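Local coordinates for vaginolysin (PDB 5IMY), which probably acts as a secreted, cholesterol-binding cytolysin that forms pores in host cell membranes, at residues T304-V309 with C322-I326; R263-F269 with L329-E335; V467-I472 with A484-N489. All blocks are in the same frame, centred on the assembly; numbering follows the deposited sequence.

Contact 1. Residues T304-V309 with C322-I326; sequences TSVCAV and CTGNI. Unlike the reference sequence in segment 304-309: Cys307 (reference Thr). Unlike the reference sequence in segment 322-326: Cys322 (reference Ile).
Val306 and Gly324 bring the two backbones closest, their CA atoms 4.7 Å apart, while the end-to-end directions of the segments diverge by 128°. The 305-311 strand lies at the edge of the central antiparallel sheet of the cholesterol-dependent cytolysin fold: Ser305, Cys307 and Val309 make backbone hydrogen bonds to strand 263-271, and the alternate residue Val306 turns its N-H to the loop 322-326 instead. That loop occupies the other edge of the strand without becoming a regular strand itself. Val306 N donates to Gly324 O at 2.7 Å, approaching from well above the carbonyl plane rather than along a lone pair. The reverse pairing, Val306 O with Gly324 N, is near but too bent to count as a bond. Ser305 adds a CA-H...O contact to the same Gly324 oxygen.

A covalent tie reinforces this sparse pairing. Cys307 and Cys322, neither of which belongs to the reference sequence, are joined SG to SG with a nearly perpendicular chi3 of 80°. Cys307 holds SG anti to its backbone N (chi1 163°), whereas Cys322 has a chi1 midway between staggered positions and is poorly ordered. In this family the segment beside this edge is thought to move away so that strands of neighbouring subunits can pair; the disulfide would be expected to resist that step.

At the other end, Val306 lays CG2 against the Asn325 backbone, 3.5 Å from Asn325 C, and the same methyl meets Ile326 CD1 at 4.1 Å. Phe269 of strand 263-271 packs against both side chains. Asn325 occupies the N-cap of helix 326-335, where its OD1 accepts a hydrogen bond from Thr328 N and a weaker one from Asp327 N.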
loop_
_atom_site.group_PDB
_atom_site.type_symbol
_atom_site.label_atom_id
_atom_site.label_comp_id
_atom_site.label_asym_id
_atom_site.label_seq_id
_atom_site.Cartn_x
_atom_site.Cartn_y
_atom_site.Cartn_z
ATOM N N THR A 304 -26.810 0.075 -5.763
ATOM C CA THR A 304 -26.692 1.398 -5.165
ATOM C C THR A 304 -28.087 1.898 -4.806
ATOM O O THR A 304 -28.897 2.189 -5.693
ATOM C CB THR A 304 -25.993 2.362 -6.121
ATOM O OG1 THR A 304 -24.694 1.856 -6.449
ATOM C CG2 THR A 304 -25.852 3.743 -5.491
ATOM N N SER A 305 -28.366 1.988 -3.510
ATOM C CA SER A 305 -29.584 2.644 -3.055
ATOM C C SER A 305 -29.434 4.153 -3.199
ATOM O O SER A 305 -28.354 4.708 -2.983
ATOM C CB SER A 305 -29.874 2.280 -1.599
ATOM O OG SER A 305 -31.247 2.430 -1.292
ATOM N N VAL A 306 -30.523 4.816 -3.577
ATOM C CA VAL A 306 -30.530 6.259 -3.793
ATOM C C VAL A 306 -31.618 6.873 -2.924
ATOM O O VAL A 306 -32.774 6.442 -2.969
ATOM C CB VAL A 306 -30.743 6.613 -5.277
ATOM C CG1 VAL A 306 -31.116 8.088 -5.447
ATOM C CG2 VAL A 306 -29.482 6.304 -6.070
ATOM N N CYS A 307 -31.241 7.881 -2.140
ATOM C CA CYS A 307 -32.145 8.572 -1.230
ATOM C C CYS A 307 -31.997 10.066 -1.476
ATOM O O CYS A 307 -30.925 10.630 -1.235
ATOM C CB CYS A 307 -31.823 8.207 0.224
ATOM S SG CYS A 307 -32.502 9.284 1.513
ATOM N N ALA A 308 -33.064 10.699 -1.966
ATOM C CA ALA A 308 -33.018 12.083 -2.425
ATOM C C ALA A 308 -34.084 12.887 -1.704
ATOM O O ALA A 308 -35.266 12.551 -1.788
ATOM C CB ALA A 308 -33.242 12.169 -3.936
ATOM N N VAL A 309 -33.678 13.957 -1.026
ATOM C CA VAL A 309 -34.608 14.891 -0.404
ATOM C C VAL A 309 -34.521 16.206 -1.162
ATOM O O VAL A 309 -33.427 16.742 -1.376
ATOM C CB VAL A 309 -34.318 15.087 1.096
ATOM C CG1 VAL A 309 -34.107 13.738 1.761
ATOM C CG2 VAL A 309 -33.118 16.011 1.333
ATOM N N CYS A 322 -37.601 7.420 1.670
ATOM C CA CYS A 322 -36.343 7.325 0.940
ATOM C C CYS A 322 -36.080 5.906 0.455
ATOM O O CYS A 322 -35.914 4.975 1.251
ATOM C CB CYS A 322 -35.172 7.834 1.787
ATOM S SG CYS A 322 -34.489 9.369 1.113
ATOM N N THR A 323 -36.053 5.749 -0.867
ATOM C CA THR A 323 -35.807 4.475 -1.528
ATOM C C THR A 323 -35.753 4.706 -3.030
ATOM O O THR A 323 -36.611 5.397 -3.588
ATOM C CB THR A 323 -36.889 3.444 -1.186
ATOM O OG1 THR A 323 -36.919 2.432 -2.199
ATOM C CG2 THR A 323 -38.267 4.099 -1.081
ATOM N N GLY A 324 -34.749 4.148 -3.692
ATOM C CA GLY A 324 -34.608 4.347 -5.118
ATOM C C GLY A 324 -33.268 3.845 -5.604
ATOM O O GLY A 324 -32.431 3.371 -4.831
ATOM N N ASN A 325 -33.087 3.962 -6.919
ATOM C CA ASN A 325 -31.854 3.550 -7.575
ATOM C C ASN A 325 -31.398 4.639 -8.536
ATOM O O ASN A 325 -31.969 5.733 -8.551
ATOM C CB ASN A 325 -32.061 2.224 -8.310
ATOM C CG ASN A 325 -33.357 2.192 -9.089
ATOM O OD1 ASN A 325 -33.572 3.003 -9.989
ATOM N ND2 ASN A 325 -34.229 1.252 -8.749
ATOM N N ILE A 326 -30.371 4.356 -9.341
ATOM C CA ILE A 326 -29.869 5.360 -10.275
ATOM C C ILE A 326 -30.981 5.842 -11.195
ATOM O O ILE A 326 -30.984 7.003 -11.619
ATOM C CB ILE A 326 -28.675 4.796 -11.071
ATOM C CG1 ILE A 326 -27.527 4.414 -10.123
ATOM C CG2 ILE A 326 -28.191 5.801 -12.116
ATOM C CD1 ILE A 326 -26.977 5.570 -9.292
#

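Contact 2. Residues R263-F269 with L329-E335; sequences RSMYVKF and LKALIQE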
loop_
_atom_site.group_PDB
_atom_site.type_symbol
_atom_site.label_atom_id
_atom_site.label_comp_id
_atom_site.label_asym_id
_atom_site.label_seq_id
_atom_site.Cartn_x
_atom_site.Cartn_y
_atom_site.Cartn_z
ATOM N N ARG A 263 -33.931 24.635 -8.777
ATOM C CA ARG A 263 -34.287 23.406 -8.085
ATOM C C ARG A 263 -33.045 22.837 -7.419
ATOM O O ARG A 263 -31.994 22.727 -8.057
ATOM C CB ARG A 263 -34.887 22.398 -9.070
ATOM C CG ARG A 263 -35.763 21.330 -8.450
ATOM C CD ARG A 263 -36.705 20.758 -9.497
ATOM N NE ARG A 263 -37.211 19.437 -9.134
ATOM C CZ ARG A 263 -36.590 18.293 -9.406
ATOM N NH1 ARG A 263 -35.424 18.292 -10.044
ATOM N NH2 ARG A 263 -37.135 17.141 -9.038
ATOM N N SER A 264 -33.166 22.484 -6.142
ATOM C CA SER A 264 -32.045 21.997 -5.351
ATOM C C SER A 264 -32.461 20.748 -4.591
ATOM O O SER A 264 -33.586 20.664 -4.089
ATOM C CB SER A 264 -31.562 23.071 -4.367
ATOM O OG SER A 264 -30.667 22.528 -3.411
ATOM N N MET A 265 -31.551 19.778 -4.505
ATOM C CA MET A 265 -31.828 18.558 -3.762
ATOM C C MET A 265 -30.524 17.926 -3.297
ATOM O O MET A 265 -29.466 18.126 -3.899
ATOM C CB MET A 265 -32.621 17.552 -4.606
ATOM C CG MET A 265 -31.916 17.092 -5.869
ATOM S SD MET A 265 -32.792 15.738 -6.673
ATOM C CE MET A 265 -31.610 15.303 -7.938
ATOM N N TYR A 266 -30.624 17.153 -2.219
ATOM C CA TYR A 266 -29.522 16.363 -1.691
ATOM C C TYR A 266 -29.799 14.886 -1.937
ATOM O O TYR A 266 -30.921 14.416 -1.731
ATOM C CB TYR A 266 -29.335 16.616 -0.193
ATOM C CG TYR A 266 -28.527 17.852 0.123
ATOM C CD1 TYR A 266 -27.152 17.777 0.289
ATOM C CD2 TYR A 266 -29.136 19.091 0.258
ATOM C CE1 TYR A 266 -26.404 18.899 0.578
ATOM C CE2 TYR A 266 -28.395 20.223 0.548
ATOM C CZ TYR A 266 -27.029 20.120 0.708
ATOM O OH TYR A 266 -26.280 21.240 0.996
ATOM N N VAL A 267 -28.773 14.157 -2.369
ATOM C CA VAL A 267 -28.909 12.752 -2.734
ATOM C C VAL A 267 -27.865 11.944 -1.979
ATOM O O VAL A 267 -26.689 12.321 -1.940
ATOM C CB VAL A 267 -28.753 12.538 -4.252
ATOM C CG1 VAL A 267 -29.017 11.082 -4.608
ATOM C CG2 VAL A 267 -29.695 13.455 -5.018
ATOM N N LYS A 268 -28.295 10.832 -1.390
ATOM C CA LYS A 268 -27.408 9.891 -0.717
ATOM C C LYS A 268 -27.332 8.615 -1.544
ATOM O O LYS A 268 -28.347 7.935 -1.733
ATOM C CB LYS A 268 -27.904 9.582 0.696
ATOM C CG LYS A 268 -27.077 8.523 1.430
ATOM C CD LYS A 268 -27.685 8.146 2.777
ATOM C CE LYS A 268 -28.979 7.356 2.619
ATOM N NZ LYS A 268 -29.593 7.003 3.927
ATOM N N PHE A 269 -26.139 8.301 -2.039
ATOM C CA PHE A 269 -25.859 7.014 -2.662
ATOM C C PHE A 269 -25.152 6.131 -1.647
ATOM O O PHE A 269 -24.143 6.543 -1.064
ATOM C CB PHE A 269 -24.968 7.163 -3.897
ATOM C CG PHE A 269 -25.497 8.113 -4.928
ATOM C CD1 PHE A 269 -26.180 7.639 -6.034
ATOM C CD2 PHE A 269 -25.289 9.476 -4.806
ATOM C CE1 PHE A 269 -26.660 8.509 -6.993
ATOM C CE2 PHE A 269 -25.765 10.350 -5.762
ATOM C CZ PHE A 269 -26.452 9.865 -6.857
ATOM N N LEU A 329 -32.890 8.580 -9.510
ATOM C CA LEU A 329 -32.148 9.828 -9.651
ATOM C C LEU A 329 -32.376 10.453 -11.022
ATOM O O LEU A 329 -32.777 11.618 -11.126
ATOM C CB LEU A 329 -30.659 9.568 -9.423
ATOM C CG LEU A 329 -29.699 10.733 -9.675
ATOM C CD1 LEU A 329 -29.743 11.723 -8.524
ATOM C CD2 LEU A 329 -28.291 10.212 -9.902
ATOM N N LYS A 330 -32.128 9.689 -12.089
ATOM C CA LYS A 330 -32.168 10.257 -13.431
ATOM C C LYS A 330 -33.553 10.770 -13.802
ATOM O O LYS A 330 -33.664 11.656 -14.657
ATOM C CB LYS A 330 -31.692 9.221 -14.451
ATOM C CG LYS A 330 -30.295 8.692 -14.161
ATOM C CD LYS A 330 -29.471 8.490 -15.423
ATOM C CE LYS A 330 -29.076 9.817 -16.054
ATOM N NZ LYS A 330 -27.904 9.674 -16.964
ATOM N N ALA A 331 -34.611 10.244 -13.181
ATOM C CA ALA A 331 -35.938 10.808 -13.393
ATOM C C ALA A 331 -36.076 12.158 -12.700
ATOM O O ALA A 331 -36.594 13.115 -13.287
ATOM C CB ALA A 331 -37.010 9.839 -12.895
ATOM N N LEU A 332 -35.613 12.255 -11.451
ATOM C CA LEU A 332 -35.687 13.521 -10.728
ATOM C C LEU A 332 -34.888 14.613 -11.427
ATOM O O LEU A 332 -35.279 15.785 -11.392
ATOM C CB LEU A 332 -35.188 13.336 -9.294
ATOM C CG LEU A 332 -36.012 12.386 -8.418
ATOM C CD1 LEU A 332 -35.306 12.134 -7.095
ATOM C CD2 LEU A 332 -37.410 12.939 -8.179
ATOM N N ILE A 333 -33.771 14.255 -12.062
ATOM C CA ILE A 333 -32.992 15.240 -12.809
ATOM C C ILE A 333 -33.803 15.778 -13.977
ATOM O O ILE A 333 -33.978 16.993 -14.130
ATOM C CB ILE A 333 -31.666 14.620 -13.290
ATOM C CG1 ILE A 333 -30.849 14.072 -12.113
ATOM C CG2 ILE A 333 -30.851 15.639 -14.078
ATOM C CD1 ILE A 333 -30.680 15.032 -10.956
ATOM N N GLN A 334 -34.313 14.880 -14.821
ATOM C CA GLN A 334 -34.975 15.289 -16.052
ATOM C C GLN A 334 -36.326 15.948 -15.811
ATOM O O GLN A 334 -36.870 16.553 -16.741
ATOM C CB GLN A 334 -35.145 14.081 -16.975
ATOM C CG GLN A 334 -34.947 14.398 -18.448
ATOM C CD GLN A 334 -33.553 14.920 -18.747
ATOM O OE1 GLN A 334 -32.593 14.595 -18.047
ATOM N NE2 GLN A 334 -33.438 15.742 -19.783
ATOM N N GLU A 335 -36.884 15.846 -14.602
ATOM C CA GLU A 335 -38.119 16.561 -14.303
ATOM C C GLU A 335 -37.870 18.054 -14.131
ATOM O O GLU A 335 -38.757 18.866 -14.419
ATOM C CB GLU A 335 -38.775 15.973 -13.049
ATOM C CG GLU A 335 -39.842 16.862 -12.399
ATOM C CD GLU A 335 -41.124 16.117 -12.087
ATOM O OE1 GLU A 335 -41.576 15.322 -12.940
ATOM O OE2 GLU A 335 -41.688 16.334 -10.991
#
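Arg263 reaches from its strand to the backbone of the helix, where Leu332 O receives both terminal nitrogens of the guanidinium. The stronger bond comes from NH1, 2.9 Å from Leu332 O; it is bent, with 138° at the hydrogen, and the donor is tilted from the carbonyl plane. The bond from Arg263 NH2 to Leu332 O, at 3.3 Å, is weak. An extended chain from CG to NE carries the guanidinium this far, setting the carbonyl oxygen at its edge. Gln216 of strand 208-223 bridges the two segments: its OE1 accepts a second, weak bond from Arg263 NH1, and its NE2 donates weakly to Ile333 O. Glu335 has its OE2 5.0 Å from Arg263 NH2, so the opposite charges may attract but do not form a salt bridge.

The helix runs nearly antiparallel to the strand, at 163°, with the axes 10.4 Å apart. This is a helix packed on one face of the central sheet of the cholesterol-dependent cytolysin fold, and the alternate residues Arg263, Met265 and Val267 point to it. Their own backbone polar groups are satisfied largely within the sheet, by bonds such as that of Val267 with Val212, while Leu329 O accepts Ile333 N one helical turn on.

Beyond the guanidinium the interface is apolar. Met265 lays SD 4.3 Å from Leu332 CB and turns its CE methyl to Leu329 CD1. Leu329 divides its two methyls: CD1 rests 3.9 Å from Val267 CG2, and CD2 meets the edge of the Phe269 ring in its plane, 3.6 Å from CZ.

Contact 3. Residues V467-I472 with A484-N489; sequences VRQRTI and AETVKN
Arg470 and Glu485 supply the charged part of the contact, a salt bridge with NH1 3.3 Å from OE2. As a hydrogen bond it is weak, the angle at the hydrogen being 128°, and the guanidinium and carboxylate planes are turned 33° apart. The carboxylate has a stronger partner in Tyr459, whose OH bonds to the same OE2, while NH2 of Arg470 donates weakly to Pro465 O. The bridge is therefore one link in a shared polar cluster, and bends at chi2 and chi3 of Arg470 are what fold its guanidinium toward the glutamate.

Packing over flat and aliphatic groups comes next. Val487 places CG1 over one face of the Arg470 guanidinium, 3.4 Å from NH1, and uses the same methyl to meet Val467 CG1 at 4.0 Å. These two valines cross at about a right angle. Gln469 and Lys488 instead run side by side, with Gln469 CB 3.7 Å from Lys488 CD; their polar ends then part, the glutamine OE1 bonding to Thr383 OG1. Ile472 CG1 likewise lies alongside the aliphatic part of Glu485.

Backbone contact is close but poor in conventional bonds. Arg470 and Val487 have CA atoms 4.8 Å apart, yet Gln469 O and Lys488 N are badly aligned for bonding. A CA-H...O contact joins Ile472 CA to Ala484 O at 3.4 Å. On its other side strand 469-475 has conventional backbone bonds, between Arg470 and Ile472 and Thr383 of strand 363-389.

The arrangement is the fraying, open end of an antiparallel beta hairpin in the C-terminal beta sandwich; in cholesterol-dependent cytolysins the loop at the opposite, closed end carries a threonine-leucine pair implicated in cholesterol recognition.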
loop_
_atom_site.group_PDB
_atom_site.type_symbol
_atom_site.label_atom_id
_atom_site.label_comp_id
_atom_site.label_asym_id
_atom_site.label_seq_id
_atom_site.Cartn_x
_atom_site.Cartn_y
_atom_site.Cartn_z
ATOM N N VAL A 467 -11.576 -16.709 -11.518
ATOM C CA VAL A 467 -13.006 -16.856 -11.379
ATOM C C VAL A 467 -13.303 -17.540 -10.050
ATOM O O VAL A 467 -12.405 -17.960 -9.325
ATOM C CB VAL A 467 -13.622 -17.641 -12.562
ATOM C CG1 VAL A 467 -13.477 -16.854 -13.853
ATOM C CG2 VAL A 467 -12.975 -19.017 -12.692
ATOM N N ARG A 468 -14.591 -17.649 -9.721
ATOM C CA ARG A 468 -14.990 -18.360 -8.512
ATOM C C ARG A 468 -14.659 -19.843 -8.611
ATOM O O ARG A 468 -14.302 -20.463 -7.604
ATOM C CB ARG A 468 -16.485 -18.137 -8.258
ATOM C CG ARG A 468 -17.322 -19.380 -7.944
ATOM C CD ARG A 468 -17.073 -19.906 -6.536
ATOM N NE ARG A 468 -18.327 -20.073 -5.804
ATOM C CZ ARG A 468 -18.470 -20.810 -4.709
ATOM N NH1 ARG A 468 -17.436 -21.473 -4.204
ATOM N NH2 ARG A 468 -19.654 -20.894 -4.118
ATOM N N GLN A 469 -14.763 -20.422 -9.805
ATOM C CA GLN A 469 -14.517 -21.844 -9.995
ATOM C C GLN A 469 -13.959 -22.080 -11.389
ATOM O O GLN A 469 -14.526 -21.609 -12.379
ATOM C CB GLN A 469 -15.802 -22.657 -9.802
ATOM C CG GLN A 469 -15.660 -24.154 -10.081
ATOM C CD GLN A 469 -14.956 -24.895 -8.962
ATOM O OE1 GLN A 469 -13.778 -25.242 -9.074
ATOM N NE2 GLN A 469 -15.677 -25.148 -7.878
ATOM N N ARG A 470 -12.853 -22.815 -11.453
ATOM C CA ARG A 470 -12.256 -23.257 -12.705
ATOM C C ARG A 470 -11.925 -24.733 -12.568
ATOM O O ARG A 470 -11.265 -25.136 -11.605
ATOM C CB ARG A 470 -10.998 -22.441 -13.035
ATOM C CG ARG A 470 -10.093 -23.032 -14.124
ATOM C CD ARG A 470 -10.014 -22.141 -15.351
ATOM N NE ARG A 470 -9.760 -20.744 -15.012
ATOM C CZ ARG A 470 -9.935 -19.727 -15.848
ATOM N NH1 ARG A 470 -10.366 -19.942 -17.085
ATOM N NH2 ARG A 470 -9.679 -18.489 -15.447
ATOM N N THR A 471 -12.393 -25.537 -13.519
ATOM C CA THR A 471 -12.115 -26.966 -13.528
ATOM C C THR A 471 -11.642 -27.371 -14.915
ATOM O O THR A 471 -12.285 -27.041 -15.917
ATOM C CB THR A 471 -13.343 -27.790 -13.113
ATOM O OG1 THR A 471 -13.150 -29.161 -13.486
ATOM C CG2 THR A 471 -14.605 -27.265 -13.760
ATOM N N ILE A 472 -10.517 -28.078 -14.964
ATOM C CA ILE A 472 -9.871 -28.473 -16.210
ATOM C C ILE A 472 -9.819 -29.993 -16.227
ATOM O O ILE A 472 -9.060 -30.605 -15.464
ATOM C CB ILE A 472 -8.465 -27.871 -16.342
ATOM C CG1 ILE A 472 -8.506 -26.363 -16.066
ATOM C CG2 ILE A 472 -7.894 -28.151 -17.731
ATOM C CD1 ILE A 472 -7.144 -25.703 -16.039
ATOM N N ALA A 484 -10.630 -30.070 -21.511
ATOM C CA ALA A 484 -11.765 -29.159 -21.562
ATOM C C ALA A 484 -11.719 -28.196 -20.382
ATOM O O ALA A 484 -11.153 -28.504 -19.329
ATOM C CB ALA A 484 -13.090 -29.930 -21.568
ATOM N N GLU A 485 -12.337 -27.028 -20.572
ATOM C CA GLU A 485 -12.367 -25.956 -19.584
ATOM C C GLU A 485 -13.794 -25.432 -19.462
ATOM O O GLU A 485 -14.521 -25.369 -20.457
ATOM C CB GLU A 485 -11.417 -24.822 -19.984
ATOM C CG GLU A 485 -10.610 -24.241 -18.840
ATOM C CD GLU A 485 -9.848 -22.997 -19.248
ATOM O OE1 GLU A 485 -10.131 -22.454 -20.337
ATOM O OE2 GLU A 485 -8.958 -22.566 -18.486
ATOM N N THR A 486 -14.188 -25.039 -18.248
ATOM C CA THR A 486 -15.595 -24.787 -17.940
ATOM C C THR A 486 -15.909 -23.361 -17.512
ATOM O O THR A 486 -16.933 -22.820 -17.933
ATOM C CB THR A 486 -16.065 -25.731 -16.825
ATOM O OG1 THR A 486 -15.427 -25.368 -15.594
ATOM C CG2 THR A 486 -15.733 -27.178 -17.161
ATOM N N VAL A 487 -15.066 -22.747 -16.675
ATOM C CA VAL A 487 -15.346 -21.490 -15.971
ATOM C C VAL A 487 -16.744 -21.489 -15.353
ATOM O O VAL A 487 -17.562 -22.374 -15.622
ATOM C CB VAL A 487 -15.143 -20.247 -16.870
ATOM C CG1 VAL A 487 -13.742 -19.685 -16.667
ATOM C CG2 VAL A 487 -15.374 -20.529 -18.354
ATOM N N LYS A 488 -17.018 -20.501 -14.500
ATOM C CA LYS A 488 -18.240 -20.492 -13.705
ATOM C C LYS A 488 -18.528 -19.071 -13.237
ATOM O O LYS A 488 -17.612 -18.259 -13.083
ATOM C CB LYS A 488 -18.113 -21.434 -12.501
ATOM C CG LYS A 488 -19.426 -21.992 -11.975
ATOM C CD LYS A 488 -19.179 -23.230 -11.119
ATOM C CE LYS A 488 -20.430 -23.694 -10.394
ATOM N NZ LYS A 488 -21.591 -23.868 -11.306
ATOM N N ASN A 489 -19.810 -18.793 -13.003
ATOM C CA ASN A 489 -20.271 -17.473 -12.563
ATOM C C ASN A 489 -19.526 -16.338 -13.260
ATOM O O ASN A 489 -20.000 -15.203 -13.296
ATOM C CB ASN A 489 -20.124 -17.330 -11.043
ATOM C CG ASN A 489 -21.301 -17.917 -10.282
ATOM O OD1 ASN A 489 -22.362 -18.173 -10.853
ATOM N ND2 ASN A 489 -21.124 -18.121 -8.980
#

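Contacts 1 and 2 form one neighbourhood, their centres 9 Å apart. Strands 305-311 and 263-271 are adjacent in the same antiparallel sheet, and the loop 322-326 leads directly into helix 326-335, so contact 1 falls within the span of chain bounded by contact 2. Val309 N probably bonds to Tyr266 O at 2.9 Å, joining the two strands directly. Contact 3 follows later in the chain, in the C-terminal beta sandwich, with its centre 36 Å from contact 1 and 42 Å from contact 2. The edge of the central sheet, where this family assembles, is thus spatially separate from the hairpin of the domain that probably engages the membrane.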